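Local atomic coordinates of fructokinase (Xylella fastidiosa Temecula1, PDB entry 3LJS), a protein that probably phosphorylates fructose with ATP as the phosphate donor, a reaction of the PfkB-type carbohydrate kinases. Residues 11-16 against 38-43; 42-47 against 75-80; 161-166 against 190-195; 262-267 against 298-303. All coordinates share one frame; numbering follows the deposited sequence.

Contact 1: residues 11-16 against 38-43; sequences GEALID and APANVA
The carboxylate end of Glu12 overlaps the pyrrolidine ring of Pro39, the two side chains crossing at about a right angle. Glu12 OE1 is 3.5 Å from Pro39 CD, the ring carbon bonded to the nitrogen. The other oxygen turns to the start of the helix: Glu12 OE2 is 3.5 Å from Ala38 N, a proximity without a hydrogen bond, and its bonded partner is the ND2 of Asn138. Two torsions bring the group there. CG stands between the backbone N and the carbonyl carbon (chi1 83°), and the chain then bends at chi2 (-72°), folding the acid back over the helix end. Pro39 also presses on the backbone, with CG 3.5 Å from Glu12 O and 3.8 Å from Gly11 CA. The buried Glu12 N and O have no hydrogen-bonding partner in the model. In the ribokinase-like fold, this bend carries the chain from strand 6-10 of the large sheet into strand 14-19 of the small one, and helix 38-49 begins against it. Past the bend the packing is purely apolar: Ala13 CB meets Ala40 CB at 4.0 Å, and both methyls also touch Phe55 of strand 53-60. On the helix side, the side chain of Ala38 lies about 4 Å from a bound phosphate ion and about 7 Å from that of Arg170, which binds ATP.

Contact 2: residues 42-47 against 75-80; sequences VAVAVA and AGVVTD
Val77 reaches from the loop toward one face of helix 38-49, its CB directed at the helix; a chi1 of 174° puts CG1 anti to the backbone N and CG2 anti to the carbonyl carbon. CB itself stays back. Val77 CG1 makes a loose approach, 4.3 Å from Ala43 CB. Val77 CG2 does most of the touching: it lies 3.7 Å from the carbonyl oxygen Ala43 O and 3.8 Å from Ala47 CB, with Val44 N slightly farther off at 4.2 Å. This methyl therefore rests across one turn of helix, between residues four apart, over a carbonyl already engaged by the helical bond from Ala47 N. Beside it, Ala47 CB packs tightly against the loop backbone, 3.2 Å from Ala75 O. The third point of touch is methyl to methyl, Val44 CG1 with Ala75 CB at 4.1 Å. Helix 63-75 ends beside this contact in a Schellman motif: Gly76 leaves helical geometry with a positive phi of 95°, two bonds run back into the last turn, and the chain is redirected toward strand 82-85. No hydrogen bond crosses the interface, which is small, made of methyls against methyls and carbonyl oxygens, only partly buried, and away from the ATP-binding residues. Val77 also touches Phe55 and Phe72, while Val53 of strand 53-60 touches both Ala43 and Ala47.

Contact 3: residues 161-166 against 190-195; sequences AIVSFD and LADVVK
Asp166 and Lys195 lie side by side and point the same way off one face of the sheet, the face they share with Ser164 and Val193. The aspartate is fully extended, CG anti to the backbone N (chi1 -178°), and the lysine chain runs alongside it before bending at its last torsion. Their salt bridge is weak: Lys195 NZ is 3.4 Å from Asp166 OD1. A water lies beside both, accepting from Lys195 NZ at 3.1 Å; its very short approach to Asp166 OD1 is doubtful. NZ has its stronger partner in Ala260 O. At the other end, Asp192 crosses Val163 at about a right angle. Here a side-chain oxygen takes a strand N-H: Asp192 OD2 accepts from Val163 N on its anti lone pair at 2.7 Å in a nearly straight bond (170°), while OD1 forms a salt bridge to Arg223. Val163 O is gripped twice, by Asp192 N and by Val193 N. Regular parallel pairing follows, with Phe165 N bonded to Val193 O at 2.8 Å and Phe165 O to Lys195 N at 3.0 Å. Ile162 CG2 meets Val193 CG2 obliquely, whereas Phe165 CB packs 3.5 Å from Ala191 CB and both residues touch Met153 of helix 143-158. The strand axes are only 9° apart. This is the parallel strand pair of a beta-alpha-beta crossover through helix 181-189, and the second strand carries Lys195, an ATP-binding residue, although no nucleotide is bound in this chain.

Contact 4: residues 262-267 against 298-303; sequences DAFVGG and FAAAVG
Ala263 opens the interface by setting its CB 4.0 Å from Gly303 CA, while its carbonyl oxygen, Ala263 O, is approached by Val302 CG1 at 3.3 Å. Next comes Phe264, whose CG is anti to the backbone N (chi1 176°), which lays the ring against Ala299 and Ala300. Ala299 CB stands over one face of this ring, 3.7 Å from its centroid and 13° off the normal, a CH-pi contact. The same methyl lies 3.4 Å from Phe264 O, and the backbones add a CA-H...O contact from Phe264 CA to Ala299 O. Gly267 completes the walk one turn on. With no side chain there, its CA takes Val302 CG2 at 3.8 Å, and Gly267 O, hydrogen-bonded to Thr271 within its own helix, meets the edge of the Phe298 ring 3.6 Å from CD2. Small residues on both helices let the axes approach to 7.2 Å, and the CA atoms of Gly267 and Ala299 to 4.3 Å, at an angle of 141° between the chain directions. Helix 262-275 lies between helix 289-305 and the central sheet. Its Val265, directed away from 298-303, packs on Val42 of helix 38-49 and on Asp166 and Lys195 of that sheet, while helix 289-305 is backed by helix 319-328 through Phe298 and Ala301.

In the fold
Contacts 1 and 2 share Val42 and Ala43 on helix 38-49, with centres 10 Å apart: the first holds the start of the helix, the second the turns that follow. Contact 4 adjoins both. Asn41 ND2 makes a probable hydrogen bond of 2.9 Å to Asp262 OD2, and Val46 CG2 packs 3.6 Å from Gly266 O. Contact 3 meets contact 4 where Lys195 CD lies 3.5 Å from Val265 CG2, but its nearest atoms stay about 6 Å from contacts 1 and 2. Contacts 1, 3 and 4 gather near the ATP-binding residues, with no ATP bound in this chain; the side chain of Lys195 is about 4 Å from that of Thr230 and about 4 Å from Gly261.

Contact 1: residues 11-16 against 38-43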
loop_
_atom_site.group_PDB
_atom_site.type_symbol
_atom_site.label_atom_id
_atom_site.label_comp_id
_atom_site.label_asym_id
_atom_site.label_seq_id
_atom_site.Cartn_x
_atom_site.Cartn_y
_atom_site.Cartn_z
ATOM N N GLY B 11 17.905 9.035 1.595
ATOM C CA GLY B 11 16.572 9.180 1.053
ATOM C C GLY B 11 15.609 8.038 1.259
ATOM O O GLY B 11 15.495 7.467 2.343
ATOM N N GLU B 12 14.908 7.692 0.188
ATOM C CA GLU B 12 13.926 6.642 0.277
ATOM C C GLU B 12 14.347 5.302 -0.290
ATOM O O GLU B 12 15.041 5.214 -1.305
ATOM C CB GLU B 12 12.619 7.086 -0.394
ATOM C CG GLU B 12 12.566 6.908 -1.914
ATOM C CD GLU B 12 13.443 7.893 -2.683
ATOM O OE1 GLU B 12 14.156 8.705 -2.048
ATOM O OE2 GLU B 12 13.416 7.854 -3.938
ATOM N N ALA B 13 13.920 4.269 0.421
ATOM C CA ALA B 13 14.110 2.884 0.047
ATOM C C ALA B 13 12.650 2.445 0.156
ATOM O O ALA B 13 11.990 2.727 1.159
ATOM C CB ALA B 13 14.973 2.152 1.075
ATOM N N LEU B 14 12.127 1.803 -0.875
ATOM C CA LEU B 14 10.736 1.373 -0.844
ATOM C C LEU B 14 10.562 0.093 -1.631
ATOM O O LEU B 14 11.523 -0.423 -2.200
ATOM C CB LEU B 14 9.833 2.470 -1.419
ATOM C CG LEU B 14 10.270 3.122 -2.738
ATOM C CD1 LEU B 14 10.175 2.133 -3.891
ATOM C CD2 LEU B 14 9.376 4.327 -3.009
ATOM N N ILE B 15 9.331 -0.413 -1.663
ATOM C CA ILE B 15 9.029 -1.643 -2.381
ATOM C C ILE B 15 8.371 -1.362 -3.721
ATOM O O ILE B 15 7.372 -0.642 -3.792
ATOM C CB ILE B 15 8.073 -2.550 -1.568
ATOM C CG1 ILE B 15 8.711 -2.923 -0.228
ATOM C CG2 ILE B 15 7.726 -3.795 -2.364
ATOM C CD1 ILE B 15 9.991 -3.714 -0.349
ATOM N N ASP B 16 8.947 -1.908 -4.788
ATOM C CA ASP B 16 8.357 -1.766 -6.111
ATOM C C ASP B 16 7.531 -3.040 -6.262
ATOM O O ASP B 16 8.082 -4.142 -6.202
ATOM C CB ASP B 16 9.420 -1.734 -7.221
ATOM C CG ASP B 16 10.225 -0.441 -7.243
ATOM O OD1 ASP B 16 9.634 0.643 -7.072
ATOM O OD2 ASP B 16 11.453 -0.511 -7.458
ATOM N N ALA B 38 15.380 5.350 -5.462
ATOM C CA ALA B 38 16.533 5.864 -6.199
ATOM C C ALA B 38 17.857 5.793 -5.432
ATOM O O ALA B 38 18.799 5.149 -5.886
ATOM C CB ALA B 38 16.263 7.294 -6.680
ATOM N N PRO B 39 17.958 6.463 -4.270
ATOM C CA PRO B 39 19.238 6.373 -3.554
ATOM C C PRO B 39 19.566 4.947 -3.099
ATOM O O PRO B 39 20.736 4.583 -2.963
ATOM C CB PRO B 39 19.064 7.355 -2.387
ATOM C CG PRO B 39 17.565 7.449 -2.213
ATOM C CD PRO B 39 17.060 7.441 -3.630
ATOM N N ALA B 40 18.532 4.139 -2.878
ATOM C CA ALA B 40 18.728 2.754 -2.458
ATOM C C ALA B 40 19.373 1.957 -3.586
ATOM O O ALA B 40 20.281 1.159 -3.347
ATOM C CB ALA B 40 17.390 2.115 -2.061
ATOM N N ASN B 41 18.901 2.173 -4.811
ATOM C CA ASN B 41 19.460 1.482 -5.973
ATOM C C ASN B 41 20.928 1.881 -6.147
ATOM O O ASN B 41 21.773 1.052 -6.459
ATOM C CB ASN B 41 18.709 1.850 -7.259
ATOM C CG ASN B 41 17.264 1.363 -7.272
ATOM O OD1 ASN B 41 16.934 0.330 -6.688
ATOM N ND2 ASN B 41 16.401 2.097 -7.972
ATOM N N VAL B 42 21.225 3.161 -5.961
ATOM C CA VAL B 42 22.599 3.626 -6.114
ATOM C C VAL B 42 23.497 2.919 -5.107
ATOM O O VAL B 42 24.594 2.476 -5.446
ATOM C CB VAL B 42 22.696 5.154 -5.920
ATOM C CG1 VAL B 42 24.157 5.593 -5.942
ATOM C CG2 VAL B 42 21.917 5.869 -7.035
ATOM N N ALA B 43 23.015 2.790 -3.875
ATOM C CA ALA B 43 23.775 2.139 -2.817
ATOM C C ALA B 43 24.111 0.691 -3.160
ATOM O O ALA B 43 25.255 0.247 -2.987
ATOM C CB ALA B 43 22.993 2.197 -1.497
#

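Contact 2: residues 42-47 against 75-80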
loop_
_atom_site.group_PDB
_atom_site.type_symbol
_atom_site.label_atom_id
_atom_site.label_comp_id
_atom_site.label_asym_id
_atom_site.label_seq_id
_atom_site.Cartn_x
_atom_site.Cartn_y
_atom_site.Cartn_z
ATOM N N VAL B 42 21.225 3.161 -5.961
ATOM C CA VAL B 42 22.599 3.626 -6.114
ATOM C C VAL B 42 23.497 2.919 -5.107
ATOM O O VAL B 42 24.594 2.476 -5.446
ATOM C CB VAL B 42 22.696 5.154 -5.920
ATOM C CG1 VAL B 42 24.157 5.593 -5.942
ATOM C CG2 VAL B 42 21.917 5.869 -7.035
ATOM N N ALA B 43 23.015 2.790 -3.875
ATOM C CA ALA B 43 23.775 2.139 -2.817
ATOM C C ALA B 43 24.111 0.691 -3.160
ATOM O O ALA B 43 25.255 0.247 -2.987
ATOM C CB ALA B 43 22.993 2.197 -1.497
ATOM N N VAL B 44 23.118 -0.047 -3.649
ATOM C CA VAL B 44 23.335 -1.444 -3.993
ATOM C C VAL B 44 24.284 -1.586 -5.174
ATOM O O VAL B 44 25.081 -2.526 -5.232
ATOM C CB VAL B 44 22.001 -2.159 -4.305
ATOM C CG1 VAL B 44 22.269 -3.585 -4.757
ATOM C CG2 VAL B 44 21.120 -2.169 -3.060
ATOM N N ALA B 45 24.206 -0.656 -6.120
ATOM C CA ALA B 45 25.094 -0.711 -7.279
ATOM C C ALA B 45 26.537 -0.502 -6.824
ATOM O O ALA B 45 27.447 -1.173 -7.306
ATOM C CB ALA B 45 24.702 0.361 -8.297
ATOM N N VAL B 46 26.741 0.434 -5.900
ATOM C CA VAL B 46 28.078 0.720 -5.383
ATOM C C VAL B 46 28.625 -0.481 -4.605
ATOM O O VAL B 46 29.788 -0.847 -4.755
ATOM C CB VAL B 46 28.075 1.959 -4.440
ATOM C CG1 VAL B 46 29.454 2.138 -3.793
ATOM C CG2 VAL B 46 27.707 3.214 -5.220
ATOM N N ALA B 47 27.780 -1.091 -3.779
ATOM C CA ALA B 47 28.193 -2.238 -2.974
ATOM C C ALA B 47 28.573 -3.439 -3.842
ATOM O O ALA B 47 29.498 -4.179 -3.523
ATOM C CB ALA B 47 27.079 -2.626 -2.015
ATOM N N ALA B 75 23.597 -7.259 0.402
ATOM C CA ALA B 75 24.334 -6.640 -0.695
ATOM C C ALA B 75 25.662 -6.042 -0.259
ATOM O O ALA B 75 26.488 -5.672 -1.091
ATOM C CB ALA B 75 23.480 -5.569 -1.360
ATOM N N GLY B 76 25.869 -5.940 1.044
ATOM C CA GLY B 76 27.109 -5.368 1.529
ATOM C C GLY B 76 26.994 -3.885 1.832
ATOM O O GLY B 76 28.001 -3.211 2.041
ATOM N N VAL B 77 25.770 -3.365 1.844
ATOM C CA VAL B 77 25.543 -1.955 2.159
ATOM C C VAL B 77 25.538 -1.818 3.680
ATOM O O VAL B 77 24.847 -2.571 4.366
ATOM C CB VAL B 77 24.172 -1.463 1.612
ATOM C CG1 VAL B 77 23.885 -0.032 2.092
ATOM C CG2 VAL B 77 24.169 -1.519 0.087
ATOM N N VAL B 78 26.311 -0.876 4.213
ATOM C CA VAL B 78 26.351 -0.672 5.663
ATOM C C VAL B 78 24.988 -0.152 6.121
ATOM O O VAL B 78 24.441 0.787 5.537
ATOM C CB VAL B 78 27.463 0.326 6.062
ATOM C CG1 VAL B 78 27.339 0.696 7.534
ATOM C CG2 VAL B 78 28.831 -0.296 5.797
ATOM N N THR B 79 24.445 -0.762 7.170
ATOM C CA THR B 79 23.124 -0.389 7.668
ATOM C C THR B 79 23.075 0.422 8.960
ATOM O O THR B 79 21.988 0.709 9.456
ATOM C CB THR B 79 22.254 -1.649 7.872
ATOM O OG1 THR B 79 22.899 -2.524 8.804
ATOM C CG2 THR B 79 22.063 -2.391 6.552
ATOM N N ASP B 80 24.233 0.799 9.496
ATOM C CA ASP B 80 24.294 1.559 10.748
ATOM C C ASP B 80 23.497 2.857 10.755
ATOM O O ASP B 80 23.015 3.278 11.801
ATOM C CB ASP B 80 25.743 1.907 11.111
ATOM C CG ASP B 80 26.656 0.709 11.085
ATOM O OD1 ASP B 80 26.190 -0.407 11.397
ATOM O OD2 ASP B 80 27.850 0.888 10.765
#

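Contact 3: residues 161-166 against 190-195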
loop_
_atom_site.group_PDB
_atom_site.type_symbol
_atom_site.label_atom_id
_atom_site.label_comp_id
_atom_site.label_asym_id
_atom_site.label_seq_id
_atom_site.Cartn_x
_atom_site.Cartn_y
_atom_site.Cartn_z
ATOM N N ALA B 161 32.723 16.170 2.223
ATOM C CA ALA B 161 32.198 15.195 1.285
ATOM C C ALA B 161 31.627 15.901 0.067
ATOM O O ALA B 161 31.094 17.012 0.166
ATOM C CB ALA B 161 31.123 14.339 1.945
ATOM N N ILE B 162 31.766 15.245 -1.082
ATOM C CA ILE B 162 31.253 15.747 -2.345
ATOM C C ILE B 162 29.751 15.511 -2.314
ATOM O O ILE B 162 29.303 14.428 -1.941
ATOM C CB ILE B 162 31.842 14.947 -3.527
ATOM C CG1 ILE B 162 33.338 15.246 -3.664
ATOM C CG2 ILE B 162 31.086 15.270 -4.807
ATOM C CD1 ILE B 162 34.060 14.282 -4.579
ATOM N N VAL B 163 28.972 16.512 -2.699
ATOM C CA VAL B 163 27.523 16.356 -2.705
ATOM C C VAL B 163 27.028 16.076 -4.118
ATOM O O VAL B 163 27.229 16.880 -5.029
ATOM C CB VAL B 163 26.824 17.614 -2.161
ATOM C CG1 VAL B 163 25.312 17.441 -2.228
ATOM C CG2 VAL B 163 27.269 17.862 -0.722
ATOM N N SER B 164 26.393 14.924 -4.287
ATOM C CA SER B 164 25.857 14.502 -5.571
ATOM C C SER B 164 24.336 14.578 -5.514
ATOM O O SER B 164 23.725 14.124 -4.550
ATOM C CB SER B 164 26.292 13.063 -5.860
ATOM O OG SER B 164 25.641 12.547 -7.003
ATOM N N PHE B 165 23.731 15.139 -6.554
ATOM C CA PHE B 165 22.284 15.282 -6.606
ATOM C C PHE B 165 21.735 14.840 -7.966
ATOM O O PHE B 165 22.021 15.454 -8.992
ATOM C CB PHE B 165 21.916 16.749 -6.309
ATOM C CG PHE B 165 20.431 17.032 -6.290
ATOM C CD1 PHE B 165 19.543 16.158 -5.675
ATOM C CD2 PHE B 165 19.929 18.208 -6.848
ATOM C CE1 PHE B 165 18.174 16.450 -5.613
ATOM C CE2 PHE B 165 18.564 18.510 -6.791
ATOM C CZ PHE B 165 17.686 17.631 -6.173
ATOM N N ASP B 166 20.975 13.750 -7.967
ATOM C CA ASP B 166 20.356 13.242 -9.191
ATOM C C ASP B 166 18.892 13.655 -9.034
ATOM O O ASP B 166 18.172 13.092 -8.209
ATOM C CB ASP B 166 20.483 11.714 -9.262
ATOM C CG ASP B 166 19.895 11.128 -10.541
ATOM O OD1 ASP B 166 19.934 9.888 -10.695
ATOM O OD2 ASP B 166 19.395 11.896 -11.394
ATOM N N LEU B 190 23.059 23.442 -3.909
ATOM C CA LEU B 190 23.874 22.849 -2.851
ATOM C C LEU B 190 24.724 21.660 -3.284
ATOM O O LEU B 190 25.485 21.115 -2.483
ATOM C CB LEU B 190 22.972 22.405 -1.697
ATOM C CG LEU B 190 22.242 23.508 -0.928
ATOM C CD1 LEU B 190 21.211 22.883 0.010
ATOM C CD2 LEU B 190 23.259 24.346 -0.145
ATOM N N ALA B 191 24.609 21.265 -4.546
ATOM C CA ALA B 191 25.343 20.105 -5.037
ATOM C C ALA B 191 26.585 20.409 -5.867
ATOM O O ALA B 191 26.613 21.368 -6.623
ATOM C CB ALA B 191 24.397 19.204 -5.840
ATOM N N ASP B 192 27.606 19.572 -5.706
ATOM C CA ASP B 192 28.857 19.693 -6.455
ATOM C C ASP B 192 28.671 18.995 -7.802
ATOM O O ASP B 192 29.186 19.443 -8.826
ATOM C CB ASP B 192 29.993 18.994 -5.706
ATOM C CG ASP B 192 30.264 19.611 -4.353
ATOM O OD1 ASP B 192 30.876 20.697 -4.307
ATOM O OD2 ASP B 192 29.856 19.014 -3.336
ATOM N N VAL B 193 27.939 17.884 -7.778
ATOM C CA VAL B 193 27.683 17.090 -8.980
ATOM C C VAL B 193 26.179 16.967 -9.185
ATOM O O VAL B 193 25.453 16.573 -8.273
ATOM C CB VAL B 193 28.293 15.678 -8.849
ATOM C CG1 VAL B 193 28.034 14.870 -10.113
ATOM C CG2 VAL B 193 29.795 15.788 -8.580
ATOM N N VAL B 194 25.722 17.296 -10.390
ATOM C CA VAL B 194 24.301 17.255 -10.706
ATOM C C VAL B 194 23.988 16.409 -11.931
ATOM O O VAL B 194 24.716 16.437 -12.926
ATOM C CB VAL B 194 23.766 18.685 -10.951
ATOM C CG1 VAL B 194 22.333 18.633 -11.482
ATOM C CG2 VAL B 194 23.846 19.493 -9.657
ATOM N N LYS B 195 22.900 15.655 -11.848
ATOM C CA LYS B 195 22.464 14.814 -12.953
ATOM C C LYS B 195 21.007 15.120 -13.275
ATOM O O LYS B 195 20.138 15.040 -12.405
ATOM C CB LYS B 195 22.616 13.334 -12.602
ATOM C CG LYS B 195 22.086 12.392 -13.679
ATOM C CD LYS B 195 22.448 10.950 -13.366
ATOM C CE LYS B 195 21.788 9.976 -14.334
ATOM N NZ LYS B 195 20.323 9.875 -14.117
HETATM O O HOH W 1 31.248 19.337 -1.326
HETATM O O HOH W 2 18.916 7.997 -12.042
#

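Contact 4: residues 262-267 against 298-303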
loop_
_atom_site.group_PDB
_atom_site.type_symbol
_atom_site.label_atom_id
_atom_site.label_comp_id
_atom_site.label_asym_id
_atom_site.label_seq_id
_atom_site.Cartn_x
_atom_site.Cartn_y
_atom_site.Cartn_z
ATOM N N ASP B 262 20.032 4.953 -12.044
ATOM C CA ASP B 262 20.705 4.771 -10.768
ATOM C C ASP B 262 21.973 3.930 -10.811
ATOM O O ASP B 262 22.893 4.175 -10.035
ATOM C CB ASP B 262 19.736 4.193 -9.738
ATOM C CG ASP B 262 18.488 5.044 -9.579
ATOM O OD1 ASP B 262 18.587 6.289 -9.686
ATOM O OD2 ASP B 262 17.415 4.467 -9.339
ATOM N N ALA B 263 22.031 2.947 -11.707
ATOM C CA ALA B 263 23.223 2.104 -11.803
ATOM C C ALA B 263 24.377 2.950 -12.337
ATOM O O ALA B 263 25.503 2.858 -11.849
ATOM C CB ALA B 263 22.961 0.907 -12.720
ATOM N N PHE B 264 24.085 3.771 -13.344
ATOM C CA PHE B 264 25.076 4.670 -13.934
ATOM C C PHE B 264 25.661 5.549 -12.816
ATOM O O PHE B 264 26.882 5.735 -12.711
ATOM C CB PHE B 264 24.399 5.555 -14.991
ATOM C CG PHE B 264 25.303 6.593 -15.596
ATOM C CD1 PHE B 264 25.965 6.349 -16.796
ATOM C CD2 PHE B 264 25.505 7.809 -14.958
ATOM C CE1 PHE B 264 26.815 7.301 -17.351
ATOM C CE2 PHE B 264 26.350 8.767 -15.501
ATOM C CZ PHE B 264 27.009 8.514 -16.701
ATOM N N VAL B 265 24.777 6.093 -11.983
ATOM C CA VAL B 265 25.200 6.950 -10.883
ATOM C C VAL B 265 26.074 6.183 -9.901
ATOM O O VAL B 265 27.103 6.684 -9.455
ATOM C CB VAL B 265 23.994 7.537 -10.136
ATOM C CG1 VAL B 265 24.463 8.306 -8.900
ATOM C CG2 VAL B 265 23.230 8.477 -11.069
ATOM N N GLY B 266 25.658 4.967 -9.572
ATOM C CA GLY B 266 26.434 4.150 -8.659
ATOM C C GLY B 266 27.817 3.917 -9.245
ATOM O O GLY B 266 28.823 4.012 -8.542
ATOM N N GLY B 267 27.867 3.621 -10.538
ATOM C CA GLY B 267 29.147 3.396 -11.182
ATOM C C GLY B 267 30.030 4.631 -11.103
ATOM O O GLY B 267 31.221 4.538 -10.813
ATOM N N PHE B 298 33.102 4.235 -17.641
ATOM C CA PHE B 298 32.909 3.179 -16.650
ATOM C C PHE B 298 31.455 3.208 -16.177
ATOM O O PHE B 298 30.784 2.175 -16.120
ATOM C CB PHE B 298 33.830 3.412 -15.446
ATOM C CG PHE B 298 33.710 2.367 -14.377
ATOM C CD1 PHE B 298 34.529 1.240 -14.394
ATOM C CD2 PHE B 298 32.764 2.497 -13.357
ATOM C CE1 PHE B 298 34.409 0.253 -13.410
ATOM C CE2 PHE B 298 32.635 1.518 -12.368
ATOM C CZ PHE B 298 33.456 0.392 -12.392
ATOM N N ALA B 299 30.983 4.397 -15.819
ATOM C CA ALA B 299 29.609 4.563 -15.343
ATOM C C ALA B 299 28.603 4.048 -16.375
ATOM O O ALA B 299 27.620 3.383 -16.024
ATOM C CB ALA B 299 29.343 6.033 -15.033
ATOM N N ALA B 300 28.850 4.352 -17.647
ATOM C CA ALA B 300 27.960 3.909 -18.720
ATOM C C ALA B 300 27.970 2.384 -18.814
ATOM O O ALA B 300 26.936 1.760 -19.074
ATOM C CB ALA B 300 28.394 4.520 -20.046
ATOM N N ALA B 301 29.137 1.783 -18.600
ATOM C CA ALA B 301 29.252 0.327 -18.663
ATOM C C ALA B 301 28.425 -0.319 -17.559
ATOM O O ALA B 301 27.779 -1.339 -17.780
ATOM C CB ALA B 301 30.714 -0.094 -18.544
ATOM N N VAL B 302 28.448 0.272 -16.366
ATOM C CA VAL B 302 27.669 -0.248 -15.244
ATOM C C VAL B 302 26.173 -0.169 -15.593
ATOM O O VAL B 302 25.418 -1.128 -15.399
ATOM C CB VAL B 302 27.928 0.578 -13.949
ATOM C CG1 VAL B 302 27.027 0.074 -12.815
ATOM C CG2 VAL B 302 29.399 0.464 -13.538
ATOM N N GLY B 303 25.755 0.982 -16.114
ATOM C CA GLY B 303 24.363 1.166 -16.480
ATOM C C GLY B 303 23.917 0.199 -17.558
ATOM O O GLY B 303 22.786 -0.281 -17.544
#